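Local coordinates for (S)-ureidoglycine--glyoxylate transaminase (Bacillus subtilis, PDB 3ISL), which transfers the amino group of (S)-ureidoglycine to glyoxylate, giving oxalurate and glycine in purine catabolism, with pyridoxal 5'-phosphate as cofactor, at residues D23-V26 against L27-M30; A275-E278 against G279-V283; D334-S337 against V338-L342. All blocks are in the same frame, centred on the assembly; numbering follows the deposited sequence.

In the fold
Interactions 1 and 2 are neighbours in space, although about 250 residues separate them in sequence. Their centres lie about 10 Å apart. The short helix 24-29 packs on helix 270-286: V26 CG2 lies 3.6 Å from G279 N, and M30 SD lies 3.7 Å from A275 CB. Both interactions also touch the second subunit of the homodimer. Interaction 2 is the nearer to the cofactor, with the side chain of L276 about 12 Å from a bound pyridoxal-5'-phosphate and about 11 Å from that of K198, the cofactor-bearing lysine, unattached in this structure. Interaction 3 stands apart on helix 335-346, with centre-to-centre distances of about 31 Å to interaction 1 and about 34 Å to interaction 2.

Interaction 1 (D23-V26 against L27-M30); sequences DPRV and LRVM
R25 and R28 run side by side and point the same way, one turn apart on the short helix 24-29. The contact is made by the aliphatic part of R25, not by its charge. R25 CG lies over one face of the R28 guanidinium, offset toward its rim, and is 3.6 Å from R28 NH1. The two guanidinium planes are turned 55° apart. R28 starts with CG between its backbone N and carbonyl carbon (chi1 68°), and CG packs 3.5 Å from R25 O. The charged end of R25 turns elsewhere: R25 NH1 forms a salt bridge with D23 OD2 at 3.0 Å. That oxygen lies in the guanidinium plane, but the nitrogen meets it from above the carboxylate plane. D23 is also the N-cap, and OD1 accepts from R25 N, although the exact place of OD1 is less sure. Backbone bonds close the first turns: L27 N to D23 O at 2.9 Å, and R28 N to P24 O at 2.9 Å. The next, V29 N to V26 O at 3.2 Å, is weak. Farther along, V29 CG1 lies 3.3 Å from V26 O, and M30 CG packs near the same oxygen. D23, R25, V26, V29 and M30 rest on helix 270-286, while M30 also meets M30 of the second subunit. D23 thus both caps the helix start and takes the R25 charge. The pairing is consistent with that charge being turned away from R28, where R25 meets the guanidinium by its CG.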
ATOM      1  N   ASP A  23      18.525  -3.220  -2.766  1.00 20.40           N
ATOM      2  CA  ASP A  23      19.796  -2.557  -3.140  1.00 24.23           C
ATOM      3  C   ASP A  23      19.972  -1.264  -2.307  1.00 25.19           C
ATOM      4  O   ASP A  23      19.008  -0.500  -2.149  1.00 25.97           O
ATOM      5  CB  ASP A  23      19.847  -2.208  -4.661  1.00 25.60           C
ATOM      6  CG  ASP A  23      21.270  -1.779  -5.139  1.00 27.13           C
ATOM      7  OD1 ASP A  23      21.804  -0.752  -4.673  1.00 28.65           O
ATOM      8  OD2 ASP A  23      21.901  -2.463  -5.970  1.00 24.94           O
ATOM      9  N   PRO A  24      21.199  -1.004  -1.804  1.00 25.47           N
ATOM     10  CA  PRO A  24      21.532   0.190  -1.098  1.00 25.75           C
ATOM     11  C   PRO A  24      21.221   1.452  -1.875  1.00 26.27           C
ATOM     12  O   PRO A  24      20.878   2.457  -1.243  1.00 25.00           O
ATOM     13  CB  PRO A  24      23.048   0.036  -0.877  1.00 25.10           C
ATOM     14  CG  PRO A  24      23.167  -1.390  -0.605  1.00 26.15           C
ATOM     15  CD  PRO A  24      22.356  -1.934  -1.780  1.00 26.48           C
ATOM     16  N   ARG A  25      21.330   1.410  -3.212  1.00 26.49           N
ATOM     17  CA  ARG A  25      20.921   2.587  -3.991  1.00 28.28           C
ATOM     18  C   ARG A  25      19.402   2.882  -3.877  1.00 27.37           C
ATOM     19  O   ARG A  25      18.982   4.018  -3.988  1.00 30.13           O
ATOM     20  CB  ARG A  25      21.320   2.464  -5.450  1.00 28.49           C
ATOM     21  CG  ARG A  25      22.814   2.562  -5.671  1.00 30.81           C
ATOM     22  CD  ARG A  25      23.244   1.206  -6.176  1.00 37.27           C
ATOM     23  NE  ARG A  25      23.557   1.316  -7.568  1.00 36.58           N
ATOM     24  CZ  ARG A  25      23.586   0.317  -8.443  1.00 34.36           C
ATOM     25  NH1 ARG A  25      23.212  -0.962  -8.151  1.00 31.29           N
ATOM     26  NH2 ARG A  25      23.955   0.649  -9.655  1.00 29.38           N
ATOM     27  N   VAL A  26      18.587   1.834  -3.721  1.00 26.54           N
ATOM     28  CA  VAL A  26      17.148   2.012  -3.486  1.00 23.86           C
ATOM     29  C   VAL A  26      16.915   2.455  -2.063  1.00 23.11           C
ATOM     30  O   VAL A  26      16.159   3.424  -1.818  1.00 23.52           O
ATOM     31  CB  VAL A  26      16.359   0.719  -3.851  1.00 23.03           C
ATOM     32  CG1 VAL A  26      14.971   0.808  -3.375  1.00 20.82           C
ATOM     33  CG2 VAL A  26      16.377   0.508  -5.402  1.00 23.60           C
ATOM     34  N   LEU A  27      17.522   1.760  -1.097  1.00 22.03           N
ATOM     35  CA  LEU A  27      17.434   2.265   0.283  1.00 21.44           C
ATOM     36  C   LEU A  27      17.756   3.763   0.476  1.00 21.32           C
ATOM     37  O   LEU A  27      16.967   4.461   1.160  1.00 20.07           O
ATOM     38  CB  LEU A  27      18.274   1.442   1.251  1.00 22.03           C
ATOM     39  CG  LEU A  27      17.814   0.006   1.409  1.00 22.68           C
ATOM     40  CD1 LEU A  27      18.875  -0.741   2.210  1.00 24.00           C
ATOM     41  CD2 LEU A  27      16.406  -0.013   2.045  1.00 21.29           C
ATOM     42  N   ARG A  28      18.914   4.237  -0.016  1.00 21.88           N
ATOM     43  CA  ARG A  28      19.346   5.626   0.271  1.00 23.77           C
ATOM     44  C   ARG A  28      18.317   6.572  -0.333  1.00 21.65           C
ATOM     45  O   ARG A  28      18.126   7.634   0.173  1.00 21.78           O
ATOM     46  CB  ARG A  28      20.794   5.994  -0.260  1.00 24.90           C
ATOM     47  CG  ARG A  28      20.854   6.040  -1.843  1.00 29.10           C
ATOM     48  CD  ARG A  28      22.164   6.465  -2.596  1.00 31.31           C
ATOM     49  NE  ARG A  28      23.103   5.406  -2.440  1.00 31.96           N
ATOM     50  CZ  ARG A  28      24.091   5.024  -3.257  1.00 30.36           C
ATOM     51  NH1 ARG A  28      24.346   5.571  -4.478  1.00 28.65           N
ATOM     52  NH2 ARG A  28      24.806   3.990  -2.833  1.00 28.54           N
ATOM     53  N   VAL A  29      17.647   6.205  -1.424  1.00 20.31           N
ATOM     54  CA  VAL A  29      16.726   7.184  -2.019  1.00 21.36           C
ATOM     55  C   VAL A  29      15.422   7.410  -1.190  1.00 20.75           C
ATOM     56  O   VAL A  29      14.702   8.410  -1.400  1.00 21.15           O
ATOM     57  CB  VAL A  29      16.343   6.902  -3.517  1.00 19.78           C
ATOM     58  CG1 VAL A  29      15.082   5.967  -3.594  1.00 21.42           C
ATOM     59  CG2 VAL A  29      16.049   8.225  -4.193  1.00 23.51           C
ATOM     60  N   MET A  30      15.185   6.557  -0.192  1.00 20.56           N
ATOM     61  CA  MET A  30      13.876   6.625   0.538  1.00 19.33           C
ATOM     62  C   MET A  30      13.943   7.691   1.660  1.00 20.56           C
ATOM     63  O   MET A  30      12.935   8.051   2.241  1.00 19.50           O
ATOM     64  CB  MET A  30      13.490   5.239   1.045  1.00 20.40           C
ATOM     65  CG  MET A  30      13.106   4.351  -0.148  1.00 18.13           C
ATOM     66  SD  MET A  30      12.212   2.880   0.379  1.00 24.14           S
ATOM     67  CE  MET A  30      13.600   1.912   0.965  1.00 18.67           C
TER

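Interaction 2 (A275-E278 against G279-V283); sequences ALRE and GVRLV
E278 and R281 meet in a two-pronged salt bridge across one turn of helix 270-286. R281 comes side-on: its NH2 donates to E278 OE1 at 2.9 Å, and its NE donates to E278 OE2 at 3.0 Å. The NE bond is nearly straight (167°). Both nitrogens reach the carboxylate from above its plane, and the two flat groups are turned 50° apart. The bend of the R281 chain at chi3 (71°) turns this edge to the glutamate. R277 completes the group. Its NH1 donates to E278 OE2 at 2.8 Å, on the syn side, and it reaches that oxygen from the face opposite to R281 NE. One oxygen is thus gripped by two arginines. Their nitrogens, R277 NH1 and R281 NE, are 3.7 Å apart, and the carboxylate probably offsets their like charges. On another side of the helix, L276 CD1 touches V280 CG2 at 3.7 Å, with the two side chains pointing the same way. The i to i+4 backbone bonds of the helix set the spacing, as in the straight bond from V280 N to L276 O at 2.8 Å. The second shell fixes the ends. R277 NH1 also donates to R5 O of the second subunit, R277 NH2 pairs with E48, and R281 NH1 pairs with E285. E278 OE1 accepts from L7 N of the second subunit. The result is an i to i+3 salt bridge, widened into a buried network where the N-terminal segment of the partner subunit meets this helix, in the homodimer of a class-V aminotransferase.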
ATOM      1  N   ALA A 275      11.050   4.638  -4.639  1.00 15.31           N
ATOM      2  CA  ALA A 275      11.725   3.359  -4.499  1.00 15.49           C
ATOM      3  C   ALA A 275      11.496   2.478  -5.732  1.00 14.71           C
ATOM      4  O   ALA A 275      12.422   1.926  -6.248  1.00 15.57           O
ATOM      5  CB  ALA A 275      11.344   2.658  -3.186  1.00 12.54           C
ATOM      6  N   LEU A 276      10.285   2.426  -6.247  1.00 15.09           N
ATOM      7  CA  LEU A 276      10.000   1.664  -7.457  1.00 14.50           C
ATOM      8  C   LEU A 276      10.762   2.211  -8.680  1.00 14.64           C
ATOM      9  O   LEU A 276      11.416   1.460  -9.435  1.00 16.04           O
ATOM     10  CB  LEU A 276       8.459   1.697  -7.739  1.00 12.23           C
ATOM     11  CG  LEU A 276       8.032   0.919  -8.953  1.00 13.38           C
ATOM     12  CD1 LEU A 276       8.455  -0.642  -8.873  1.00 11.33           C
ATOM     13  CD2 LEU A 276       6.550   1.053  -9.149  1.00 14.20           C
ATOM     14  N   ARG A 277      10.618   3.507  -8.906  1.00 15.89           N
ATOM     15  CA  ARG A 277      11.404   4.197  -9.929  1.00 17.12           C
ATOM     16  C   ARG A 277      12.884   3.804  -9.884  1.00 16.73           C
ATOM     17  O   ARG A 277      13.456   3.310 -10.886  1.00 15.79           O
ATOM     18  CB  ARG A 277      11.193   5.705  -9.744  1.00 17.48           C
ATOM     19  CG  ARG A 277      11.568   6.650 -10.975  1.00 19.79           C
ATOM     20  CD  ARG A 277      13.021   7.022 -10.942  1.00 22.78           C
ATOM     21  NE  ARG A 277      13.319   8.012 -11.978  1.00 22.53           N
ATOM     22  CZ  ARG A 277      14.533   8.423 -12.323  1.00 22.45           C
ATOM     23  NH1 ARG A 277      15.599   7.967 -11.656  1.00 23.24           N
ATOM     24  NH2 ARG A 277      14.673   9.330 -13.313  1.00 17.89           N
ATOM     25  N   GLU A 278      13.520   3.953  -8.712  1.00 16.81           N
ATOM     26  CA  GLU A 278      14.930   3.590  -8.640  1.00 17.76           C
ATOM     27  C   GLU A 278      15.174   2.102  -8.831  1.00 16.14           C
ATOM     28  O   GLU A 278      16.131   1.744  -9.481  1.00 16.72           O
ATOM     29  CB  GLU A 278      15.623   4.100  -7.379  1.00 17.35           C
ATOM     30  CG  GLU A 278      15.615   5.589  -7.234  1.00 22.02           C
ATOM     31  CD  GLU A 278      16.449   6.332  -8.313  1.00 25.51           C
ATOM     32  OE1 GLU A 278      17.492   6.949  -7.994  1.00 26.07           O
ATOM     33  OE2 GLU A 278      16.024   6.334  -9.474  1.00 26.64           O
ATOM     34  N   GLY A 279      14.324   1.251  -8.260  1.00 15.81           N
ATOM     35  CA  GLY A 279      14.486  -0.211  -8.407  1.00 16.23           C
ATOM     36  C   GLY A 279      14.371  -0.708  -9.847  1.00 16.45           C
ATOM     37  O   GLY A 279      15.218  -1.468 -10.311  1.00 15.97           O
ATOM     38  N   VAL A 280      13.363  -0.215 -10.581  1.00 15.82           N
ATOM     39  CA  VAL A 280      13.271  -0.544 -11.990  1.00 16.73           C
ATOM     40  C   VAL A 280      14.417   0.116 -12.780  1.00 17.03           C
ATOM     41  O   VAL A 280      14.984  -0.471 -13.711  1.00 15.58           O
ATOM     42  CB  VAL A 280      11.923  -0.123 -12.584  1.00 16.29           C
ATOM     43  CG1 VAL A 280      11.776  -0.756 -13.908  1.00 17.30           C
ATOM     44  CG2 VAL A 280      10.837  -0.689 -11.651  1.00 17.71           C
ATOM     45  N   ARG A 281      14.816   1.311 -12.405  1.00 16.58           N
ATOM     46  CA  ARG A 281      15.956   1.853 -13.188  1.00 17.80           C
ATOM     47  C   ARG A 281      17.181   0.916 -13.067  1.00 18.21           C
ATOM     48  O   ARG A 281      17.914   0.775 -14.018  1.00 19.61           O
ATOM     49  CB  ARG A 281      16.321   3.277 -12.742  1.00 17.08           C
ATOM     50  CG  ARG A 281      17.663   3.791 -13.215  1.00 17.00           C
ATOM     51  CD  ARG A 281      17.914   5.184 -12.737  1.00 25.50           C
ATOM     52  NE  ARG A 281      18.169   5.298 -11.297  1.00 22.70           N
ATOM     53  CZ  ARG A 281      19.356   5.141 -10.710  1.00 21.86           C
ATOM     54  NH1 ARG A 281      20.443   4.747 -11.386  1.00 17.90           N
ATOM     55  NH2 ARG A 281      19.432   5.340  -9.407  1.00 20.63           N
ATOM     56  N   LEU A 282      17.421   0.338 -11.883  1.00 18.25           N
ATOM     57  CA  LEU A 282      18.567  -0.537 -11.670  1.00 18.38           C
ATOM     58  C   LEU A 282      18.455  -1.809 -12.436  1.00 18.44           C
ATOM     59  O   LEU A 282      19.489  -2.324 -12.954  1.00 18.05           O
ATOM     60  CB  LEU A 282      18.846  -0.862 -10.200  1.00 17.33           C
ATOM     61  CG  LEU A 282      19.159   0.345  -9.319  1.00 22.57           C
ATOM     62  CD1 LEU A 282      19.605  -0.091  -7.909  1.00 26.54           C
ATOM     63  CD2 LEU A 282      20.170   1.311  -9.908  1.00 21.80           C
ATOM     64  N   VAL A 283      17.242  -2.341 -12.534  1.00 18.04           N
ATOM     65  CA  VAL A 283      17.119  -3.521 -13.391  1.00 18.64           C
ATOM     66  C   VAL A 283      17.466  -3.248 -14.842  1.00 18.29           C
ATOM     67  O   VAL A 283      18.158  -4.008 -15.474  1.00 16.88           O
ATOM     68  CB  VAL A 283      15.854  -4.423 -13.167  1.00 19.73           C
ATOM     69  CG1 VAL A 283      15.072  -4.119 -11.952  1.00 19.49           C
ATOM     70  CG2 VAL A 283      15.149  -5.028 -14.480  1.00 16.55           C
TER

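Interaction 3 (D334-S337 against V338-L342); sequences DGES and VRDML
E336 leaves the helix with chi1 at -148°, off a staggered position, and bends at chi2 to carry its carboxylate alongside R339. R339 starts extended, and a bend at chi3 (94°) then turns its NE/NH2 edge to E336. The two form a salt bridge in which R339 grips a single oxygen with two nitrogens, both donating hydrogen bonds that are clearly bent. Its NH2 lies 2.6 Å from E336 OE2 and meets it nearly along the C-O axis. Its NE lies 2.7 Å from the same OE2 but comes from above the carboxylate plane. The oxygen sits in the guanidinium plane, at its edge, and the two planes are 49° apart. D340 OD2 lies over one face of the R339 guanidinium. It is 3.7 Å from R339 NH2, a long salt bridge of charges only. The same OD2 is 4.2 Å from E336 OE2, so the arginine probably eases two nearby acids. With an alanine in place of R339, both donors go, and E336 OE2 would probably lose its mate, leaving the E336 and D340 carboxylates close together without the arginine's charge. D334 is the N-cap of the helix. Its OD1 accepts weakly from E336 N and S337 N. V338 N to D334 O, at 3.1 Å, closes the first turn. Beyond the network, E336 OE1 is hydrogen-bonded to S352 OG, and G335 O accepts from W362 NE1 on strand 361-365. V338 and M341 pack on helix 373-389, and L342 is bonded through its backbone to I348 on strand 348-349.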
ATOM      1  N   ASP A 334      14.776 -31.635  12.461  1.00 30.58           N
ATOM      2  CA  ASP A 334      13.675 -30.722  12.660  1.00 29.84           C
ATOM      3  C   ASP A 334      13.989 -29.473  11.803  1.00 28.55           C
ATOM      4  O   ASP A 334      14.918 -28.735  12.079  1.00 26.93           O
ATOM      5  CB  ASP A 334      13.536 -30.402  14.160  1.00 30.73           C
ATOM      6  CG  ASP A 334      12.531 -29.279  14.444  1.00 34.17           C
ATOM      7  OD1 ASP A 334      12.040 -28.629  13.488  1.00 36.45           O
ATOM      8  OD2 ASP A 334      12.242 -29.049  15.641  1.00 37.25           O
ATOM      9  N   GLY A 335      13.238 -29.306  10.731  1.00 28.01           N
ATOM     10  CA  GLY A 335      13.491 -28.257   9.758  1.00 27.76           C
ATOM     11  C   GLY A 335      13.252 -26.871  10.341  1.00 28.93           C
ATOM     12  O   GLY A 335      13.894 -25.873   9.918  1.00 28.83           O
ATOM     13  N   GLU A 336      12.329 -26.786  11.293  1.00 28.19           N
ATOM     14  CA  GLU A 336      12.071 -25.511  11.934  1.00 29.26           C
ATOM     15  C   GLU A 336      13.252 -25.131  12.846  1.00 28.36           C
ATOM     16  O   GLU A 336      13.573 -23.956  12.973  1.00 25.93           O
ATOM     17  CB  GLU A 336      10.743 -25.566  12.709  1.00 30.74           C
ATOM     18  CG  GLU A 336       9.960 -24.220  12.760  1.00 37.13           C
ATOM     19  CD  GLU A 336       9.747 -23.561  11.354  1.00 42.73           C
ATOM     20  OE1 GLU A 336       9.648 -24.300  10.345  1.00 42.45           O
ATOM     21  OE2 GLU A 336       9.684 -22.299  11.273  1.00 46.39           O
ATOM     22  N   SER A 337      13.869 -26.140  13.481  1.00 26.81           N
ATOM     23  CA  SER A 337      14.947 -25.899  14.444  1.00 26.94           C
ATOM     24  C   SER A 337      16.111 -25.375  13.642  1.00 26.63           C
ATOM     25  O   SER A 337      16.778 -24.426  14.093  1.00 25.89           O
ATOM     26  CB  SER A 337      15.347 -27.180  15.179  1.00 27.27           C
ATOM     27  OG  SER A 337      16.576 -27.043  15.878  1.00 26.76           O
ATOM     28  N   VAL A 338      16.340 -25.985  12.464  1.00 24.62           N
ATOM     29  CA  VAL A 338      17.404 -25.541  11.546  1.00 23.44           C
ATOM     30  C   VAL A 338      17.219 -24.121  11.080  1.00 25.56           C
ATOM     31  O   VAL A 338      18.168 -23.362  11.082  1.00 26.55           O
ATOM     32  CB  VAL A 338      17.598 -26.464  10.347  1.00 23.00           C
ATOM     33  CG1 VAL A 338      18.446 -25.732   9.295  1.00 18.57           C
ATOM     34  CG2 VAL A 338      18.269 -27.843  10.826  1.00 15.46           C
ATOM     35  N   ARG A 339      15.989 -23.754  10.738  1.00 26.56           N
ATOM     36  CA  ARG A 339      15.683 -22.411  10.252  1.00 28.02           C
ATOM     37  C   ARG A 339      15.858 -21.344  11.352  1.00 27.26           C
ATOM     38  O   ARG A 339      16.431 -20.239  11.102  1.00 26.73           O
ATOM     39  CB  ARG A 339      14.296 -22.369   9.598  1.00 27.42           C
ATOM     40  CG  ARG A 339      13.774 -20.959   9.352  1.00 32.80           C
ATOM     41  CD  ARG A 339      12.384 -20.969   8.683  1.00 42.32           C
ATOM     42  NE  ARG A 339      11.383 -20.874   9.739  1.00 49.27           N
ATOM     43  CZ  ARG A 339      11.028 -19.725  10.310  1.00 53.54           C
ATOM     44  NH1 ARG A 339      11.559 -18.575   9.870  1.00 52.86           N
ATOM     45  NH2 ARG A 339      10.139 -19.731  11.312  1.00 53.99           N
ATOM     46  N   ASP A 340      15.338 -21.652  12.537  1.00 26.91           N
ATOM     47  CA  ASP A 340      15.457 -20.767  13.698  1.00 27.46           C
ATOM     48  C   ASP A 340      16.939 -20.521  14.065  1.00 26.41           C
ATOM     49  O   ASP A 340      17.307 -19.391  14.370  1.00 25.95           O
ATOM     50  CB  ASP A 340      14.698 -21.360  14.941  1.00 28.19           C
ATOM     51  CG  ASP A 340      13.158 -21.370  14.749  1.00 32.12           C
ATOM     52  OD1 ASP A 340      12.461 -22.029  15.570  1.00 34.31           O
ATOM     53  OD2 ASP A 340      12.649 -20.707  13.784  1.00 33.44           O
ATOM     54  N   MET A 341      17.764 -21.568  14.051  1.00 25.20           N
ATOM     55  CA  MET A 341      19.190 -21.439  14.415  1.00 25.59           C
ATOM     56  C   MET A 341      20.009 -20.625  13.394  1.00 25.39           C
ATOM     57  O   MET A 341      20.900 -19.830  13.759  1.00 24.69           O
ATOM     58  CB  MET A 341      19.852 -22.816  14.683  1.00 25.94           C
ATOM     59  CG  MET A 341      21.282 -22.680  15.239  1.00 27.24           C
ATOM     60  SD  MET A 341      22.129 -24.291  15.409  1.00 33.98           S
ATOM     61  CE  MET A 341      21.268 -24.910  16.873  1.00 31.83           C
ATOM     62  N   LEU A 342      19.771 -20.870  12.109  1.00 25.69           N
ATOM     63  CA  LEU A 342      20.404 -20.100  11.061  1.00 25.94           C
ATOM     64  C   LEU A 342      20.154 -18.611  11.298  1.00 25.53           C
ATOM     65  O   LEU A 342      21.067 -17.795  11.185  1.00 25.66           O
ATOM     66  CB  LEU A 342      19.809 -20.471   9.695  1.00 25.80           C
ATOM     67  CG  LEU A 342      20.530 -21.364   8.733  1.00 27.49           C
ATOM     68  CD1 LEU A 342      19.949 -21.056   7.275  1.00 28.56           C
ATOM     69  CD2 LEU A 342      22.000 -20.994   8.773  1.00 27.86           C
TER